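Local coordinates for protein quinoline 2-oxidoreductase medium subunit (Pseudomonas putida, PDB 1T3Q) that binds FAD as the medium subunit of the molybdenum hydroxylase quinoline 2-oxidoreductase, where the flavin probably relays electrons taken from quinoline, at residues L69-G72 with A73-H77; V90-L93 with P94-A98; G109-G112 with G113-H117; A120-E123 with M124-L127. All coordinates share one frame; numbering follows the deposited sequence.

Interaction 1 of 4, residues L69-G72 with A73-H77. With FAD (flavin-adenine dinucleotide), chain R.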
loop_
_atom_site.group_PDB
_atom_site.type_symbol
_atom_site.label_atom_id
_atom_site.label_comp_id
_atom_site.label_asym_id
_atom_site.label_seq_id
_atom_site.Cartn_x
_atom_site.Cartn_y
_atom_site.Cartn_z
ATOM N N LEU C 69 23.241 49.215 29.299
ATOM C CA LEU C 69 22.377 48.524 28.354
ATOM C C LEU C 69 21.548 47.496 29.109
ATOM O O LEU C 69 22.100 46.667 29.830
ATOM C CB LEU C 69 23.241 47.825 27.304
ATOM C CG LEU C 69 22.660 47.384 25.961
ATOM C CD1 LEU C 69 23.325 46.070 25.596
ATOM C CD2 LEU C 69 21.151 47.223 26.016
ATOM N N SER C 70 20.229 47.571 28.962
ATOM C CA SER C 70 19.332 46.632 29.620
ATOM C C SER C 70 18.789 45.645 28.582
ATOM O O SER C 70 18.149 46.042 27.605
ATOM C CB SER C 70 18.173 47.380 30.291
ATOM O OG SER C 70 17.301 46.477 30.955
ATOM N N VAL C 71 19.064 44.359 28.790
ATOM C CA VAL C 71 18.598 43.316 27.875
ATOM C C VAL C 71 17.701 42.336 28.625
ATOM O O VAL C 71 18.120 41.741 29.615
ATOM C CB VAL C 71 19.784 42.537 27.261
ATOM C CG1 VAL C 71 19.269 41.489 26.274
ATOM C CG2 VAL C 71 20.733 43.496 26.569
ATOM N N GLY C 72 16.469 42.185 28.149
ATOM C CA GLY C 72 15.523 41.285 28.785
ATOM C C GLY C 72 15.930 39.831 28.635
ATOM O O GLY C 72 16.585 39.463 27.662
ATOM N N ALA C 73 15.533 39.006 29.599
ATOM C CA ALA C 73 15.869 37.586 29.592
ATOM C C ALA C 73 15.391 36.824 28.355
ATOM O O ALA C 73 16.028 35.851 27.944
ATOM C CB ALA C 73 15.312 36.923 30.849
ATOM N N MET C 74 14.284 37.258 27.758
ATOM C CA MET C 74 13.754 36.567 26.588
ATOM C C MET C 74 14.237 37.108 25.242
ATOM O O MET C 74 13.688 36.768 24.191
ATOM C CB MET C 74 12.223 36.552 26.638
ATOM C CG MET C 74 11.659 35.590 27.682
ATOM S SD MET C 74 12.195 33.864 27.395
ATOM C CE MET C 74 10.975 33.346 26.213
ATOM N N VAL C 75 15.261 37.951 25.277
ATOM C CA VAL C 75 15.831 38.498 24.048
ATOM C C VAL C 75 16.666 37.374 23.428
ATOM O O VAL C 75 17.568 36.840 24.070
ATOM C CB VAL C 75 16.737 39.725 24.345
ATOM C CG1 VAL C 75 17.453 40.170 23.080
ATOM C CG2 VAL C 75 15.890 40.868 24.903
ATOM N N THR C 76 16.352 37.015 22.185
ATOM C CA THR C 76 17.056 35.939 21.488
ATOM C C THR C 76 18.484 36.296 21.101
ATOM O O THR C 76 18.825 37.469 20.970
ATOM C CB THR C 76 16.305 35.525 20.199
ATOM O OG1 THR C 76 16.204 36.654 19.318
ATOM C CG2 THR C 76 14.908 35.020 20.535
ATOM N N HIS C 77 19.325 35.280 20.925
ATOM C CA HIS C 77 20.701 35.524 20.519
ATOM C C HIS C 77 20.636 36.322 19.218
ATOM O O HIS C 77 21.411 37.259 19.008
ATOM C CB HIS C 77 21.451 34.215 20.264
ATOM C CG HIS C 77 21.523 33.309 21.452
ATOM N ND1 HIS C 77 21.666 33.775 22.741
ATOM C CD2 HIS C 77 21.520 31.958 21.541
ATOM C CE1 HIS C 77 21.749 32.752 23.572
ATOM N NE2 HIS C 77 21.665 31.637 22.868
HETATM P PA FAD R . 15.892 26.978 27.580
HETATM O O1A FAD R . 16.537 25.785 26.968
HETATM O O2A FAD R . 14.558 27.091 27.541
HETATM O O5B FAD R . 16.244 26.676 29.026
HETATM C C5B FAD R . 17.542 26.919 29.660
HETATM C C4B FAD R . 17.430 26.601 31.211
HETATM O O4B FAD R . 17.239 27.908 31.882
HETATM C C3B FAD R . 16.264 25.702 31.750
HETATM O O3B FAD R . 16.648 24.974 32.877
HETATM C C2B FAD R . 15.147 26.756 32.023
HETATM O O2B FAD R . 14.245 26.335 33.016
HETATM C C1B FAD R . 15.937 27.911 32.561
HETATM N N9A FAD R . 15.407 29.235 32.234
HETATM C C8A FAD R . 15.212 29.770 30.978
HETATM N N7A FAD R . 14.928 31.071 31.002
HETATM C C5A FAD R . 14.917 31.400 32.337
HETATM C C6A FAD R . 14.692 32.695 33.055
HETATM N N6A FAD R . 14.398 33.826 32.463
HETATM N N1A FAD R . 14.783 32.619 34.439
HETATM C C2A FAD R . 15.082 31.449 35.104
HETATM N N3A FAD R . 15.294 30.227 34.536
HETATM C C4A FAD R . 15.147 30.236 33.153
HETATM N N1 FAD R . 25.195 27.863 23.665
HETATM C C2 FAD R . 26.350 28.532 23.706
HETATM O O2 FAD R . 26.659 29.218 24.648
HETATM N N3 FAD R . 27.375 28.317 22.723
HETATM C C4 FAD R . 27.253 27.343 21.734
HETATM O O4 FAD R . 28.165 27.178 20.956
HETATM C C4X FAD R . 26.023 26.544 21.726
HETATM N N5 FAD R . 25.836 25.563 20.782
HETATM C C5X FAD R . 24.619 24.910 20.749
HETATM C C6 FAD R . 24.443 23.887 19.762
HETATM C C7 FAD R . 23.246 23.179 19.652
HETATM C C7M FAD R . 23.126 22.085 18.612
HETATM C C8 FAD R . 22.113 23.499 20.554
HETATM C C8M FAD R . 20.789 22.776 20.487
HETATM C C9 FAD R . 22.264 24.527 21.523
HETATM C C9A FAD R . 23.508 25.225 21.641
HETATM N N10 FAD R . 23.760 26.279 22.627
HETATM C C10 FAD R . 24.970 26.898 22.710
HETATM C "C1'" FAD R . 22.722 26.529 23.663
HETATM C "C2'" FAD R . 21.881 27.810 23.391
HETATM O "O2'" FAD R . 22.675 28.968 23.667
HETATM C "C3'" FAD R . 20.663 27.713 24.313
HETATM O "O3'" FAD R . 19.617 28.452 23.666
HETATM C "C4'" FAD R . 20.909 28.304 25.727
HETATM O "O4'" FAD R . 21.980 27.629 26.393
HETATM C "C5'" FAD R . 19.638 28.106 26.505
HETATM O "O5'" FAD R . 18.662 29.279 26.218
HETATM P P FAD R . 17.216 28.971 25.935
HETATM O O1P FAD R . 16.544 30.337 25.762
HETATM O O2P FAD R . 17.036 28.045 24.916
HETATM O O3P FAD R . 16.652 28.361 27.151
#
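A type I beta turn running from Gly72 to Val75 takes the chain off the end of strand 68-72 and leads it to the helix that begins at His77. The turn is closed by Val75 N, which donates to Gly72 O at 3.1 Å with an N-H...O angle of 159°. Val75 turns its branched side chain back onto the strand. Its CB lies 3.6 Å from Val71 CG1, the two valines crossing at about a right angle, while its CG2 comes within 3.2 Å of Gly72 O. Two compact beta-branched residues suit this buried corner, where Val75 also touches Ile62 of the neighbouring strand. Ala73, small enough to let the adenine come near, has CB 3.6 Å from FAD N6A. Thr76 is the N-cap of the next helix, its OG1 bonded to Arg79 N. At His77 a chi1 of -60° turns the ring so that NE2 faces the ribityl chain, which it meets edge-on: NE2 shares a hydrogen bond of 3.0 Å with FAD O2', and FAD C2' lies in the ring plane. An alanine in place of His77 would probably leave the O2' hydroxyl without this partner and the ribityl chain less firmly held. The turn and the capped helix start, carried by the end of a strand, bring Ala73 and His77 into the FAD site of this FAD-binding domain.

Interaction 2 of 4, residues V90-L93 with P94-A98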
loop_
_atom_site.group_PDB
_atom_site.type_symbol
_atom_site.label_atom_id
_atom_site.label_comp_id
_atom_site.label_asym_id
_atom_site.label_seq_id
_atom_site.Cartn_x
_atom_site.Cartn_y
_atom_site.Cartn_z
ATOM N N VAL C 90 27.003 48.032 23.242
ATOM C CA VAL C 90 27.943 46.967 23.592
ATOM C C VAL C 90 28.289 46.125 22.361
ATOM O O VAL C 90 27.915 44.952 22.267
ATOM C CB VAL C 90 27.343 46.052 24.696
ATOM C CG1 VAL C 90 28.380 45.038 25.170
ATOM C CG2 VAL C 90 26.860 46.901 25.866
ATOM N N PRO C 91 29.025 46.717 21.405
ATOM C CA PRO C 91 29.434 46.049 20.164
ATOM C C PRO C 91 30.131 44.700 20.325
ATOM O O PRO C 91 30.146 43.898 19.394
ATOM C CB PRO C 91 30.323 47.092 19.485
ATOM C CG PRO C 91 30.865 47.885 20.634
ATOM C CD PRO C 91 29.650 48.048 21.503
ATOM N N ILE C 92 30.706 44.443 21.495
ATOM C CA ILE C 92 31.382 43.171 21.713
ATOM C C ILE C 92 30.366 42.035 21.818
ATOM O O ILE C 92 30.669 40.892 21.488
ATOM C CB ILE C 92 32.253 43.197 22.998
ATOM C CG1 ILE C 92 33.026 41.881 23.129
ATOM C CG2 ILE C 92 31.374 43.422 24.230
ATOM C CD1 ILE C 92 34.023 41.627 21.999
ATOM N N LEU C 93 29.155 42.353 22.267
ATOM C CA LEU C 93 28.112 41.339 22.421
ATOM C C LEU C 93 27.796 40.635 21.099
ATOM O O LEU C 93 27.854 39.412 21.013
ATOM C CB LEU C 93 26.836 41.965 22.997
ATOM C CG LEU C 93 26.084 41.161 24.064
ATOM C CD1 LEU C 93 24.735 41.812 24.318
ATOM C CD2 LEU C 93 25.896 39.726 23.629
ATOM N N PRO C 94 27.452 41.399 20.050
ATOM C CA PRO C 94 27.157 40.707 18.792
ATOM C C PRO C 94 28.361 39.970 18.194
ATOM O O PRO C 94 28.194 38.976 17.492
ATOM C CB PRO C 94 26.617 41.825 17.890
ATOM C CG PRO C 94 27.200 43.070 18.468
ATOM C CD PRO C 94 27.122 42.831 19.954
ATOM N N LYS C 95 29.572 40.440 18.474
ATOM C CA LYS C 95 30.747 39.767 17.933
ATOM C C LYS C 95 30.960 38.417 18.619
ATOM O O LYS C 95 31.463 37.465 18.012
ATOM C CB LYS C 95 31.990 40.652 18.072
ATOM C CG LYS C 95 31.897 41.921 17.232
ATOM C CD LYS C 95 33.254 42.546 16.958
ATOM C CE LYS C 95 33.918 43.040 18.223
ATOM N NZ LYS C 95 35.179 43.764 17.896
ATOM N N VAL C 96 30.564 38.333 19.884
ATOM C CA VAL C 96 30.696 37.094 20.642
ATOM C C VAL C 96 29.607 36.112 20.209
ATOM O O VAL C 96 29.854 34.911 20.072
ATOM C CB VAL C 96 30.563 37.350 22.165
ATOM C CG1 VAL C 96 30.529 36.022 22.917
ATOM C CG2 VAL C 96 31.735 38.199 22.658
ATOM N N LEU C 97 28.406 36.636 19.983
ATOM C CA LEU C 97 27.268 35.820 19.578
ATOM C C LEU C 97 27.454 35.125 18.233
ATOM O O LEU C 97 26.764 34.151 17.937
ATOM C CB LEU C 97 26.001 36.676 19.561
ATOM C CG LEU C 97 25.493 37.065 20.954
ATOM C CD1 LEU C 97 24.483 38.193 20.852
ATOM C CD2 LEU C 97 24.879 35.847 21.625
ATOM N N ALA C 98 28.382 35.619 17.420
ATOM C CA ALA C 98 28.644 35.007 16.124
ATOM C C ALA C 98 29.206 33.597 16.318
ATOM O O ALA C 98 29.093 32.742 15.438
ATOM C CB ALA C 98 29.633 35.857 15.331
#
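Pro94 sets its ring against the carbonyls of the preceding turn, CG lying 3.2 Å from Pro91 O and CD 3.2 Å from Val90 O. Having no N-H, proline fits the first turn of a helix, and Val90 O is taken instead by Leu93 N. A glycine in place of Pro94 would probably uncover these two carbonyls, lose the contact with Val86 and let the start of the helix flex. Lys95 comes next; its CG passes 3.4 Å from Pro91 O, and a bend at chi3 (-65°) brings CE to 4.0 Å from Ile92 CD1, the two side chains crossing at about a right angle, with NZ going on to a salt bridge with Glu179. This is the opening of the short helix 92-97 in the FAD-binding domain, its i to i+4 bonds beginning at Val96. Val96 N donates to Ile92 O at 3.0 Å and more weakly to Leu93 O, while CG2 rests 3.9 Å from Ile92 CG1, a compact apolar pair that also meets Phe180. Leu97 N bonds to Leu93 O at 3.0 Å. Beside this backbone step, Leu97 CD1 meets Leu93 CD2 at 3.5 Å, tighter than usual van der Waals contact, and the Leu97 side chain also packs on His77 and Asn80 of helix 77-82.

Interaction 3 of 4, residues G109-G112 with G113-H117. With FAD (flavin-adenine dinucleotide), chain R.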
loop_
_atom_site.group_PDB
_atom_site.type_symbol
_atom_site.label_atom_id
_atom_site.label_comp_id
_atom_site.label_asym_id
_atom_site.label_seq_id
_atom_site.Cartn_x
_atom_site.Cartn_y
_atom_site.Cartn_z
ATOM N N GLY C 109 17.276 30.530 20.966
ATOM C CA GLY C 109 18.002 30.694 22.213
ATOM C C GLY C 109 17.946 32.115 22.738
ATOM O O GLY C 109 17.964 33.071 21.960
ATOM N N THR C 110 17.885 32.259 24.060
ATOM C CA THR C 110 17.811 33.580 24.678
ATOM C C THR C 110 18.954 33.834 25.655
ATOM O O THR C 110 19.613 32.903 26.124
ATOM C CB THR C 110 16.477 33.769 25.443
ATOM O OG1 THR C 110 16.445 32.895 26.579
ATOM C CG2 THR C 110 15.294 33.457 24.539
ATOM N N LEU C 111 19.182 35.105 25.960
ATOM C CA LEU C 111 20.229 35.489 26.897
ATOM C C LEU C 111 19.901 34.898 28.272
ATOM O O LEU C 111 20.750 34.275 28.913
ATOM C CB LEU C 111 20.317 37.021 26.984
ATOM C CG LEU C 111 21.315 37.599 27.994
ATOM C CD1 LEU C 111 22.733 37.138 27.650
ATOM C CD2 LEU C 111 21.227 39.126 27.986
ATOM N N GLY C 112 18.660 35.091 28.713
ATOM C CA GLY C 112 18.239 34.575 30.003
ATOM C C GLY C 112 18.353 33.063 30.107
ATOM O O GLY C 112 18.781 32.535 31.136
ATOM N N GLY C 113 17.963 32.364 29.047
ATOM C CA GLY C 113 18.044 30.913 29.051
ATOM C C GLY C 113 19.481 30.431 29.095
ATOM O O GLY C 113 19.807 29.465 29.791
ATOM N N SER C 114 20.348 31.102 28.346
ATOM C CA SER C 114 21.759 30.740 28.319
ATOM C C SER C 114 22.377 30.936 29.704
ATOM O O SER C 114 23.130 30.090 30.180
ATOM C CB SER C 114 22.511 31.600 27.295
ATOM O OG SER C 114 23.898 31.324 27.315
ATOM N N LEU C 115 22.048 32.051 30.351
ATOM C CA LEU C 115 22.593 32.347 31.671
ATOM C C LEU C 115 22.081 31.383 32.739
ATOM O O LEU C 115 22.846 30.931 33.592
ATOM C CB LEU C 115 22.268 33.796 32.060
ATOM C CG LEU C 115 22.962 34.850 31.189
ATOM C CD1 LEU C 115 22.430 36.241 31.512
ATOM C CD2 LEU C 115 24.458 34.780 31.426
ATOM N N ALA C 116 20.795 31.057 32.679
ATOM C CA ALA C 116 20.203 30.143 33.647
ATOM C C ALA C 116 20.705 28.711 33.445
ATOM O O ALA C 116 20.920 27.983 34.418
ATOM C CB ALA C 116 18.694 30.186 33.541
ATOM N N HIS C 117 20.887 28.306 32.188
ATOM C CA HIS C 117 21.375 26.958 31.903
ATOM C C HIS C 117 22.772 26.843 32.500
ATOM O O HIS C 117 23.146 25.809 33.053
ATOM C CB HIS C 117 21.413 26.696 30.396
ATOM C CG HIS C 117 21.837 25.302 30.041
ATOM N ND1 HIS C 117 21.221 24.182 30.559
ATOM C CD2 HIS C 117 22.816 24.848 29.223
ATOM C CE1 HIS C 117 21.803 23.100 30.076
ATOM N NE2 HIS C 117 22.774 23.476 29.263
HETATM P PA FAD R . 15.892 26.978 27.580
HETATM O O1A FAD R . 16.537 25.785 26.968
HETATM O O2A FAD R . 14.558 27.091 27.541
HETATM O O5B FAD R . 16.244 26.676 29.026
HETATM C C5B FAD R . 17.542 26.919 29.660
HETATM C C4B FAD R . 17.430 26.601 31.211
HETATM O O4B FAD R . 17.239 27.908 31.882
HETATM C C3B FAD R . 16.264 25.702 31.750
HETATM O O3B FAD R . 16.648 24.974 32.877
HETATM C C2B FAD R . 15.147 26.756 32.023
HETATM O O2B FAD R . 14.245 26.335 33.016
HETATM C C1B FAD R . 15.937 27.911 32.561
HETATM N N9A FAD R . 15.407 29.235 32.234
HETATM C C8A FAD R . 15.212 29.770 30.978
HETATM N N7A FAD R . 14.928 31.071 31.002
HETATM C C5A FAD R . 14.917 31.400 32.337
HETATM C C6A FAD R . 14.692 32.695 33.055
HETATM N N6A FAD R . 14.398 33.826 32.463
HETATM N N1A FAD R . 14.783 32.619 34.439
HETATM C C2A FAD R . 15.082 31.449 35.104
HETATM N N3A FAD R . 15.294 30.227 34.536
HETATM C C4A FAD R . 15.147 30.236 33.153
HETATM N N1 FAD R . 25.195 27.863 23.665
HETATM C C2 FAD R . 26.350 28.532 23.706
HETATM O O2 FAD R . 26.659 29.218 24.648
HETATM N N3 FAD R . 27.375 28.317 22.723
HETATM C C4 FAD R . 27.253 27.343 21.734
HETATM O O4 FAD R . 28.165 27.178 20.956
HETATM C C4X FAD R . 26.023 26.544 21.726
HETATM N N5 FAD R . 25.836 25.563 20.782
HETATM C C5X FAD R . 24.619 24.910 20.749
HETATM C C6 FAD R . 24.443 23.887 19.762
HETATM C C7 FAD R . 23.246 23.179 19.652
HETATM C C7M FAD R . 23.126 22.085 18.612
HETATM C C8 FAD R . 22.113 23.499 20.554
HETATM C C8M FAD R . 20.789 22.776 20.487
HETATM C C9 FAD R . 22.264 24.527 21.523
HETATM C C9A FAD R . 23.508 25.225 21.641
HETATM N N10 FAD R . 23.760 26.279 22.627
HETATM C C10 FAD R . 24.970 26.898 22.710
HETATM C "C1'" FAD R . 22.722 26.529 23.663
HETATM C "C2'" FAD R . 21.881 27.810 23.391
HETATM O "O2'" FAD R . 22.675 28.968 23.667
HETATM C "C3'" FAD R . 20.663 27.713 24.313
HETATM O "O3'" FAD R . 19.617 28.452 23.666
HETATM C "C4'" FAD R . 20.909 28.304 25.727
HETATM O "O4'" FAD R . 21.980 27.629 26.393
HETATM C "C5'" FAD R . 19.638 28.106 26.505
HETATM O "O5'" FAD R . 18.662 29.279 26.218
HETATM P P FAD R . 17.216 28.971 25.935
HETATM O O1P FAD R . 16.544 30.337 25.762
HETATM O O2P FAD R . 17.036 28.045 24.916
HETATM O O3P FAD R . 16.652 28.361 27.151
#
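Thr110 and Gly113 are joined by a capping hydrogen bond: Gly113 N donates to Thr110 OG1 at 2.9 Å with an angle of 151°. The same hydroxyl donates a hydrogen bond to FAD O1P at 2.7 Å and makes a weak one with Ala73 O; Thr110 N donates to FAD O1P as well, at 2.9 Å. A chi1 of 67° puts OG1 between the backbone N and the carbonyl carbon, where it can reach the phosphate and Gly113 N together; threonine therefore serves as both cap and ligand. Among the backbone bonds, Ser114 N donates to Thr110 O, Leu115 N to Leu111 O and Ala116 N to Gly112 O, each a regular alpha-helical step. The result is the glycine-rich start of helix 111-117 beside the pyrophosphate, and the partial positive charge of a helix N-terminus probably helps hold that group. Steric fit is consistent with the small residues: a CB on Gly113 would collide with FAD O3P and with Thr110 OG1, one on Gly109 with FAD O3', and the methyl of Ala116 already lies 3.2 Å from FAD O4B. Apolar packing includes Leu111 CG against Leu115 CD1 at 3.9 Å, and both leucines touch Val169 of strand 165-172.

Interaction 4 of 4, residues A120-E123 with M124-L127. With FAD (flavin-adenine dinucleotide), chain R.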
loop_
_atom_site.group_PDB
_atom_site.type_symbol
_atom_site.label_atom_id
_atom_site.label_comp_id
_atom_site.label_asym_id
_atom_site.label_seq_id
_atom_site.Cartn_x
_atom_site.Cartn_y
_atom_site.Cartn_z
ATOM N N ALA C 120 29.254 25.755 31.575
ATOM C CA ALA C 120 30.563 26.356 31.804
ATOM C C ALA C 120 31.288 26.607 30.487
ATOM O O ALA C 120 32.300 27.302 30.456
ATOM C CB ALA C 120 31.409 25.458 32.696
ATOM N N GLY C 121 30.762 26.044 29.402
ATOM C CA GLY C 121 31.385 26.226 28.105
ATOM C C GLY C 121 30.664 27.251 27.254
ATOM O O GLY C 121 31.073 27.521 26.129
ATOM N N ALA C 122 29.598 27.837 27.795
ATOM C CA ALA C 122 28.804 28.824 27.067
ATOM C C ALA C 122 29.426 30.216 27.046
ATOM O O ALA C 122 30.099 30.622 27.995
ATOM C CB ALA C 122 27.402 28.897 27.663
ATOM N N GLU C 123 29.181 30.950 25.965
ATOM C CA GLU C 123 29.718 32.299 25.814
ATOM C C GLU C 123 29.089 33.363 26.714
ATOM O O GLU C 123 29.803 34.161 27.317
ATOM C CB GLU C 123 29.603 32.769 24.353
ATOM C CG GLU C 123 30.650 32.195 23.411
ATOM C CD GLU C 123 30.373 30.753 23.026
ATOM O OE1 GLU C 123 31.250 30.115 22.401
ATOM O OE2 GLU C 123 29.272 30.258 23.343
ATOM N N MET C 124 27.762 33.381 26.807
ATOM C CA MET C 124 27.090 34.401 27.614
ATOM C C MET C 124 27.449 34.441 29.103
ATOM O O MET C 124 27.692 35.518 29.648
ATOM C CB MET C 124 25.573 34.314 27.428
ATOM C CG MET C 124 25.103 34.710 26.028
ATOM S SD MET C 124 25.651 36.359 25.482
ATOM C CE MET C 124 27.166 35.965 24.617
ATOM N N PRO C 125 27.479 33.284 29.786
ATOM C CA PRO C 125 27.832 33.353 31.209
ATOM C C PRO C 125 29.228 33.945 31.379
ATOM O O PRO C 125 29.474 34.736 32.288
ATOM C CB PRO C 125 27.766 31.894 31.658
ATOM C CG PRO C 125 26.689 31.325 30.772
ATOM C CD PRO C 125 27.030 31.930 29.417
ATOM N N PHE C 126 30.139 33.550 30.492
ATOM C CA PHE C 126 31.508 34.039 30.528
ATOM C C PHE C 126 31.579 35.532 30.230
ATOM O O PHE C 126 32.258 36.281 30.932
ATOM C CB PHE C 126 32.373 33.293 29.503
ATOM C CG PHE C 126 33.657 34.006 29.164
ATOM C CD1 PHE C 126 34.719 34.031 30.066
ATOM C CD2 PHE C 126 33.789 34.689 27.959
ATOM C CE1 PHE C 126 35.893 34.731 29.773
ATOM C CE2 PHE C 126 34.958 35.392 27.655
ATOM C CZ PHE C 126 36.012 35.414 28.564
ATOM N N LEU C 127 30.884 35.957 29.181
ATOM C CA LEU C 127 30.905 37.361 28.779
ATOM C C LEU C 127 30.261 38.309 29.787
ATOM O O LEU C 127 30.836 39.344 30.134
ATOM C CB LEU C 127 30.224 37.534 27.421
ATOM C CG LEU C 127 30.326 38.940 26.823
ATOM C CD1 LEU C 127 31.789 39.273 26.536
ATOM C CD2 LEU C 127 29.505 39.014 25.545
HETATM P PA FAD R . 15.892 26.978 27.580
HETATM O O1A FAD R . 16.537 25.785 26.968
HETATM O O2A FAD R . 14.558 27.091 27.541
HETATM O O5B FAD R . 16.244 26.676 29.026
HETATM C C5B FAD R . 17.542 26.919 29.660
HETATM C C4B FAD R . 17.430 26.601 31.211
HETATM O O4B FAD R . 17.239 27.908 31.882
HETATM C C3B FAD R . 16.264 25.702 31.750
HETATM O O3B FAD R . 16.648 24.974 32.877
HETATM C C2B FAD R . 15.147 26.756 32.023
HETATM O O2B FAD R . 14.245 26.335 33.016
HETATM C C1B FAD R . 15.937 27.911 32.561
HETATM N N9A FAD R . 15.407 29.235 32.234
HETATM C C8A FAD R . 15.212 29.770 30.978
HETATM N N7A FAD R . 14.928 31.071 31.002
HETATM C C5A FAD R . 14.917 31.400 32.337
HETATM C C6A FAD R . 14.692 32.695 33.055
HETATM N N6A FAD R . 14.398 33.826 32.463
HETATM N N1A FAD R . 14.783 32.619 34.439
HETATM C C2A FAD R . 15.082 31.449 35.104
HETATM N N3A FAD R . 15.294 30.227 34.536
HETATM C C4A FAD R . 15.147 30.236 33.153
HETATM N N1 FAD R . 25.195 27.863 23.665
HETATM C C2 FAD R . 26.350 28.532 23.706
HETATM O O2 FAD R . 26.659 29.218 24.648
HETATM N N3 FAD R . 27.375 28.317 22.723
HETATM C C4 FAD R . 27.253 27.343 21.734
HETATM O O4 FAD R . 28.165 27.178 20.956
HETATM C C4X FAD R . 26.023 26.544 21.726
HETATM N N5 FAD R . 25.836 25.563 20.782
HETATM C C5X FAD R . 24.619 24.910 20.749
HETATM C C6 FAD R . 24.443 23.887 19.762
HETATM C C7 FAD R . 23.246 23.179 19.652
HETATM C C7M FAD R . 23.126 22.085 18.612
HETATM C C8 FAD R . 22.113 23.499 20.554
HETATM C C8M FAD R . 20.789 22.776 20.487
HETATM C C9 FAD R . 22.264 24.527 21.523
HETATM C C9A FAD R . 23.508 25.225 21.641
HETATM N N10 FAD R . 23.760 26.279 22.627
HETATM C C10 FAD R . 24.970 26.898 22.710
HETATM C "C1'" FAD R . 22.722 26.529 23.663
HETATM C "C2'" FAD R . 21.881 27.810 23.391
HETATM O "O2'" FAD R . 22.675 28.968 23.667
HETATM C "C3'" FAD R . 20.663 27.713 24.313
HETATM O "O3'" FAD R . 19.617 28.452 23.666
HETATM C "C4'" FAD R . 20.909 28.304 25.727
HETATM O "O4'" FAD R . 21.980 27.629 26.393
HETATM C "C5'" FAD R . 19.638 28.106 26.505
HETATM O "O5'" FAD R . 18.662 29.279 26.218
HETATM P P FAD R . 17.216 28.971 25.935
HETATM O O1P FAD R . 16.544 30.337 25.762
HETATM O O2P FAD R . 17.036 28.045 24.916
HETATM O O3P FAD R . 16.652 28.361 27.151
#
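The Phe126 ring has Glu123 O at its edge, near the ring plane, with CD2 4.1 Å from that oxygen; the ring then runs on to Met194 and Ala196 of strand 193-202. The second flat group is the Glu123 carboxylate, which reaches the pyrimidine part of the flavin. Its OE2 accepts from FAD N3 at 2.8 Å, with an N-H...O angle of 155°, a bond for which a carboxylate is well suited because N3 carries a hydrogen, while OE1 lies close to Glu182 OE2, a like charge. Glu123 N adds a weak bond of 3.3 Å to FAD O2, so one residue holds neighbouring donor and acceptor atoms of the flavin. The side chain reaches N3 by leaving beside the backbone N and folding at chi2 (76°). Ala122 brings its small methyl to 3.1 Å from FAD O2, and the same CB packs 3.5 Å from Pro125 CD. The chain of Met124, bent at chi2 and chi3, brings CE to 4.0 Å from Glu123 CB; the slim thioether suits a buried place between Leu111 and Val96. Pro125, with no N-H to give, sits in the opening turn, and Leu127 N provides the first i to i+4 bond, to Glu123 O at 2.8 Å. A loop running into the N-terminal turn of helix 123-130 in this way forms a part of the FAD site, gripping the pyrimidine edge of the flavin through N3 and O2.

How the interactions relate
Three of the four contacts touch the cofactor at different places: interaction 1 meets the adenine and ribityl chain, interaction 3 chiefly the pyrophosphate, and interaction 4 the isoalloxazine. Interactions 1 and 3 are joined by probable hydrogen bonds from His77 N to Gly109 O and from Gly112 N to Ala73 O, both 2.8 Å. Interaction 4 packs on interaction 3 through Met124, whose SD lies 3.7 Å from Leu111 CD1. Interaction 2 forms a second layer: the side chain of Leu97 is about 8 Å from FAD, yet Val96 CG1 backs Glu123 CB at 3.7 Å, and Leu97 CD1 lies 3.7 Å from His77 O, so this helix packs directly against two residues that bind FAD.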